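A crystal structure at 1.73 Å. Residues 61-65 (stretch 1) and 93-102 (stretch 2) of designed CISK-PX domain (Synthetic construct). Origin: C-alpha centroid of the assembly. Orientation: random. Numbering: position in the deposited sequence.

Stretch 1, residues 61-65: ELVPE
Stretch 2 (93-102) QRIVSHPVLA

This is a small apolar contact, made without a single hydrogen bond between the stretches, in which an irregular segment, L62 to P64, packs against two helical pieces and the turn joining them, burying 337 Å² in total. The segments run in opposite directions: L62 lies nearest H98 (CA to CA 7.8 Å), V63 nearest I95 (6.8 Å) and P64 nearest R94 (6.8 Å).

Stretch 1 moves from phi/psi -107/-21 at L62 to -75/128 at V63 and -72/171 at P64. L62 and P64 point toward the partner while V63 points away. L62 (m, t) gives up the most area, 90 Å². Its CB lies over one face of the H98 ring and 4.0 Å from L101 CD1, its CD2 comes 3.9 Å from H98 CD2, and its carbonyl O sits 3.6 Å from H98 CE1. L101, buried and also m, t, offers a branched apolar end suited to this neighbour.

P64, C-gamma endo, is a compact ring that fits close to the helix: CD is 3.6 Å from I95 CD1 and CG 3.7 Å from R94 CB. I95 leaves its backbone sideways, but chi1 and chi2 both m bring CD1 nearer, where it also meets V63 CG1 at 4.4 Å. R94 (m, m, t) contributes the aliphatic base of its side chain, while its charged end leads away.

The turn fixes the histidine. The first helix enters from earlier in the chain and includes 93-96; the second is 99-102, and H98 (-99/108) is the N-cap residue of the second. H98 N bonds I95 O at 3.1 Å, and A102 N bonds H98 O at 2.9 Å. With chi1 m and chi2 86°, H98 ND1 donates to R94 O (3.1 Å), joined there by S97 OG (p) at 2.8 Å. The ring is thus tethered within its own stretch while presenting a face to L62.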

ATOM      1  N   GLU A  61      14.948   4.160 -10.836  1.00 29.04           N
ATOM      2  CA  GLU A  61      14.344   4.433 -12.143  1.00 26.20           C
ATOM      3  C   GLU A  61      12.925   3.946 -12.299  1.00 29.27           C
ATOM      4  O   GLU A  61      12.224   4.416 -13.188  1.00 29.08           O
ATOM      5  CB  GLU A  61      15.150   3.728 -13.251  1.00 30.84           C
ATOM      6  CG  GLU A  61      16.608   4.152 -13.309  1.00 24.98           C
ATOM      7  CD  GLU A  61      17.503   3.488 -12.287  1.00 26.92           C
ATOM      8  OE1 GLU A  61      17.075   2.664 -11.450  1.00 22.73           O
ATOM      9  OE2 GLU A  61      18.708   3.798 -12.332  1.00 24.37           O
ATOM     10  N   LEU A  62      12.532   2.932 -11.532  1.00 27.21           N
ATOM     11  CA  LEU A  62      11.264   2.286 -11.777  1.00 27.85           C
ATOM     12  C   LEU A  62      10.178   2.594 -10.762  1.00 23.80           C
ATOM     13  O   LEU A  62       9.002   2.369 -11.034  1.00 28.97           O
ATOM     14  CB  LEU A  62      11.435   0.777 -11.767  1.00 29.77           C
ATOM     15  CG  LEU A  62      12.459   0.258 -12.764  1.00 39.14           C
ATOM     16  CD1 LEU A  62      12.449  -1.265 -12.627  1.00 38.20           C
ATOM     17  CD2 LEU A  62      12.058   0.745 -14.159  1.00 37.31           C
ATOM     18  N   VAL A  63      10.576   3.035  -9.591  1.00 22.21           N
ATOM     19  CA  VAL A  63       9.585   3.231  -8.514  1.00 21.30           C
ATOM     20  C   VAL A  63       8.770   4.482  -8.808  1.00 26.34           C
ATOM     21  O   VAL A  63       9.332   5.565  -9.050  1.00 25.43           O
ATOM     22  CB  VAL A  63      10.248   3.309  -7.132  1.00 25.95           C
ATOM     23  CG1 VAL A  63       9.205   3.524  -6.040  1.00 29.86           C
ATOM     24  CG2 VAL A  63      11.011   2.036  -6.801  1.00 28.28           C
ATOM     25  N   PRO A  64       7.439   4.355  -8.787  1.00 23.62           N
ATOM     26  CA  PRO A  64       6.556   5.493  -8.971  1.00 24.98           C
ATOM     27  C   PRO A  64       6.540   6.430  -7.756  1.00 26.18           C
ATOM     28  O   PRO A  64       7.062   6.101  -6.694  1.00 22.53           O
ATOM     29  CB  PRO A  64       5.182   4.852  -9.148  1.00 26.11           C
ATOM     30  CG  PRO A  64       5.266   3.530  -8.534  1.00 28.10           C
ATOM     31  CD  PRO A  64       6.697   3.096  -8.605  1.00 26.80           C
ATOM     32  N   GLU A  65       5.899   7.568  -7.937  1.00 26.05           N
ATOM     33  CA  GLU A  65       5.665   8.515  -6.879  1.00 25.86           C
ATOM     34  C   GLU A  65       4.732   7.945  -5.784  1.00 23.09           C
ATOM     35  O   GLU A  65       3.651   7.469  -6.075  1.00 22.60           O
ATOM     36  CB  GLU A  65       5.024   9.755  -7.501  1.00 36.54           C
ATOM     37  CG  GLU A  65       4.836  10.878  -6.503  1.00 41.63           C
ATOM     38  CD  GLU A  65       3.977  12.015  -7.042  1.00 59.67           C
ATOM     39  OE1 GLU A  65       3.394  11.864  -8.151  1.00 56.11           O
ATOM     40  OE2 GLU A  65       3.894  13.053  -6.340  1.00 61.09           O
ATOM     41  N   GLN A  93      -0.335  -0.744  -7.808  1.00 17.21           N
ATOM     42  CA  GLN A  93      -0.619  -1.260  -9.198  1.00 18.95           C
ATOM     43  C   GLN A  93       0.553  -0.994 -10.119  1.00 21.98           C
ATOM     44  O   GLN A  93       0.931  -1.850 -10.943  1.00 21.31           O
ATOM     45  CB  GLN A  93      -1.927  -0.671  -9.746  1.00 18.97           C
ATOM     46  CG  GLN A  93      -3.142  -1.237  -9.080  1.00 17.48           C
ATOM     47  CD  GLN A  93      -4.464  -0.605  -9.490  1.00 22.60           C
ATOM     48  OE1 GLN A  93      -4.508   0.465 -10.077  1.00 22.25           O
ATOM     49  NE2 GLN A  93      -5.565  -1.284  -9.162  1.00 21.18           N
ATOM     50  N   ARG A  94       1.129   0.201  -9.993  1.00 20.39           N
ATOM     51  CA  ARG A  94       2.277   0.541 -10.797  1.00 21.05           C
ATOM     52  C   ARG A  94       3.454  -0.322 -10.451  1.00 22.77           C
ATOM     53  O   ARG A  94       4.196  -0.740 -11.335  1.00 23.53           O
ATOM     54  CB  ARG A  94       2.608   1.992 -10.605  1.00 23.71           C
ATOM     55  CG  ARG A  94       1.728   2.902 -11.419  1.00 30.67           C
ATOM     56  CD  ARG A  94       2.348   3.094 -12.807  1.00 56.48           C
ATOM     57  NE  ARG A  94       1.459   3.731 -13.784  1.00 77.83           N
ATOM     58  CZ  ARG A  94       0.924   4.944 -13.646  1.00 78.00           C
ATOM     59  NH1 ARG A  94       1.154   5.667 -12.547  1.00 66.84           N
ATOM     60  NH2 ARG A  94       0.135   5.422 -14.604  1.00 78.30           N
ATOM     61  N   ILE A  95       3.682  -0.579  -9.165  1.00 19.07           N
ATOM     62  CA  ILE A  95       4.753  -1.478  -8.787  1.00 20.53           C
ATOM     63  C   ILE A  95       4.607  -2.853  -9.431  1.00 21.28           C
ATOM     64  O   ILE A  95       5.575  -3.370  -9.998  1.00 24.49           O
ATOM     65  CB  ILE A  95       4.825  -1.624  -7.236  1.00 21.16           C
ATOM     66  CG1 ILE A  95       5.268  -0.312  -6.616  1.00 26.76           C
ATOM     67  CG2 ILE A  95       5.705  -2.811  -6.842  1.00 24.37           C
ATOM     68  CD1 ILE A  95       6.725  -0.006  -6.715  1.00 32.72           C
ATOM     69  N   VAL A  96       3.428  -3.458  -9.353  1.00 18.37           N
ATOM     70  CA  VAL A  96       3.252  -4.849  -9.753  1.00 21.52           C
ATOM     71  C   VAL A  96       3.229  -4.942 -11.294  1.00 29.70           C
ATOM     72  O   VAL A  96       3.399  -6.037 -11.845  1.00 27.23           O
ATOM     73  CB  VAL A  96       1.996  -5.427  -9.120  1.00 28.27           C
ATOM     74  CG1 VAL A  96       1.534  -6.720  -9.762  1.00 43.56           C
ATOM     75  CG2 VAL A  96       2.315  -5.643  -7.643  1.00 28.34           C
ATOM     76  N   SER A  97       3.048  -3.797 -11.947  1.00 27.42           N
ATOM     77  CA  SER A  97       3.113  -3.730 -13.422  1.00 33.82           C
ATOM     78  C   SER A  97       4.543  -3.916 -13.940  1.00 36.92           C
ATOM     79  O   SER A  97       4.724  -4.180 -15.131  1.00 39.58           O
ATOM     80  CB  SER A  97       2.537  -2.407 -13.950  1.00 31.26           C
ATOM     81  OG  SER A  97       3.565  -1.410 -13.944  1.00 38.92           O
ATOM     82  N   HIS A  98       5.556  -3.763 -13.086  1.00 33.90           N
ATOM     83  CA  HIS A  98       6.949  -4.017 -13.463  1.00 32.79           C
ATOM     84  C   HIS A  98       7.337  -5.372 -12.985  1.00 35.47           C
ATOM     85  O   HIS A  98       7.551  -5.577 -11.795  1.00 32.42           O
ATOM     86  CB  HIS A  98       7.939  -3.046 -12.827  1.00 38.30           C
ATOM     87  CG  HIS A  98       7.831  -1.644 -13.320  1.00 45.29           C
ATOM     88  ND1 HIS A  98       6.953  -0.728 -12.781  1.00 51.51           N
ATOM     89  CD2 HIS A  98       8.511  -0.987 -14.292  1.00 54.61           C
ATOM     90  CE1 HIS A  98       7.081   0.428 -13.409  1.00 44.07           C
ATOM     91  NE2 HIS A  98       8.019   0.296 -14.330  1.00 57.33           N
ATOM     92  N   PRO A  99       7.479  -6.319 -13.915  1.00 36.42           N
ATOM     93  CA  PRO A  99       7.923  -7.644 -13.532  1.00 36.56           C
ATOM     94  C   PRO A  99       9.082  -7.704 -12.528  1.00 26.65           C
ATOM     95  O   PRO A  99       9.018  -8.467 -11.577  1.00 31.88           O
ATOM     96  CB  PRO A  99       8.338  -8.257 -14.878  1.00 41.23           C
ATOM     97  CG  PRO A  99       7.436  -7.605 -15.869  1.00 43.13           C
ATOM     98  CD  PRO A  99       7.222  -6.205 -15.361  1.00 42.72           C
ATOM     99  N   VAL A 100      10.135  -6.902 -12.716  1.00 30.12           N
ATOM    100  CA  VAL A 100      11.293  -6.900 -11.838  1.00 29.81           C
ATOM    101  C   VAL A 100      10.945  -6.507 -10.370  1.00 28.89           C
ATOM    102  O   VAL A 100      11.474  -7.048  -9.415  1.00 30.80           O
ATOM    103  CB  VAL A 100      12.379  -5.936 -12.376  1.00 40.97           C
ATOM    104  CG1 VAL A 100      13.496  -5.783 -11.368  1.00 39.85           C
ATOM    105  CG2 VAL A 100      12.955  -6.457 -13.696  1.00 40.05           C
ATOM    106  N   LEU A 101      10.049  -5.546 -10.219  1.00 31.35           N
ATOM    107  CA  LEU A 101       9.583  -5.169  -8.878  1.00 26.42           C
ATOM    108  C   LEU A 101       8.613  -6.197  -8.306  1.00 24.38           C
ATOM    109  O   LEU A 101       8.704  -6.526  -7.131  1.00 31.16           O
ATOM    110  CB  LEU A 101       8.874  -3.813  -8.922  1.00 27.80           C
ATOM    111  CG  LEU A 101       9.719  -2.647  -9.445  1.00 28.65           C
ATOM    112  CD1 LEU A 101       8.931  -1.365  -9.437  1.00 31.50           C
ATOM    113  CD2 LEU A 101      10.978  -2.486  -8.640  1.00 32.09           C
ATOM    114  N   ALA A 102       7.704  -6.692  -9.125  1.00 28.61           N
ATOM    115  CA  ALA A 102       6.718  -7.684  -8.679  1.00 28.72           C
ATOM    116  C   ALA A 102       7.388  -8.931  -8.103  1.00 35.75           C
ATOM    117  O   ALA A 102       6.840  -9.610  -7.207  1.00 30.59           O
ATOM    118  CB  ALA A 102       5.798  -8.065  -9.839  1.00 33.56           C
TER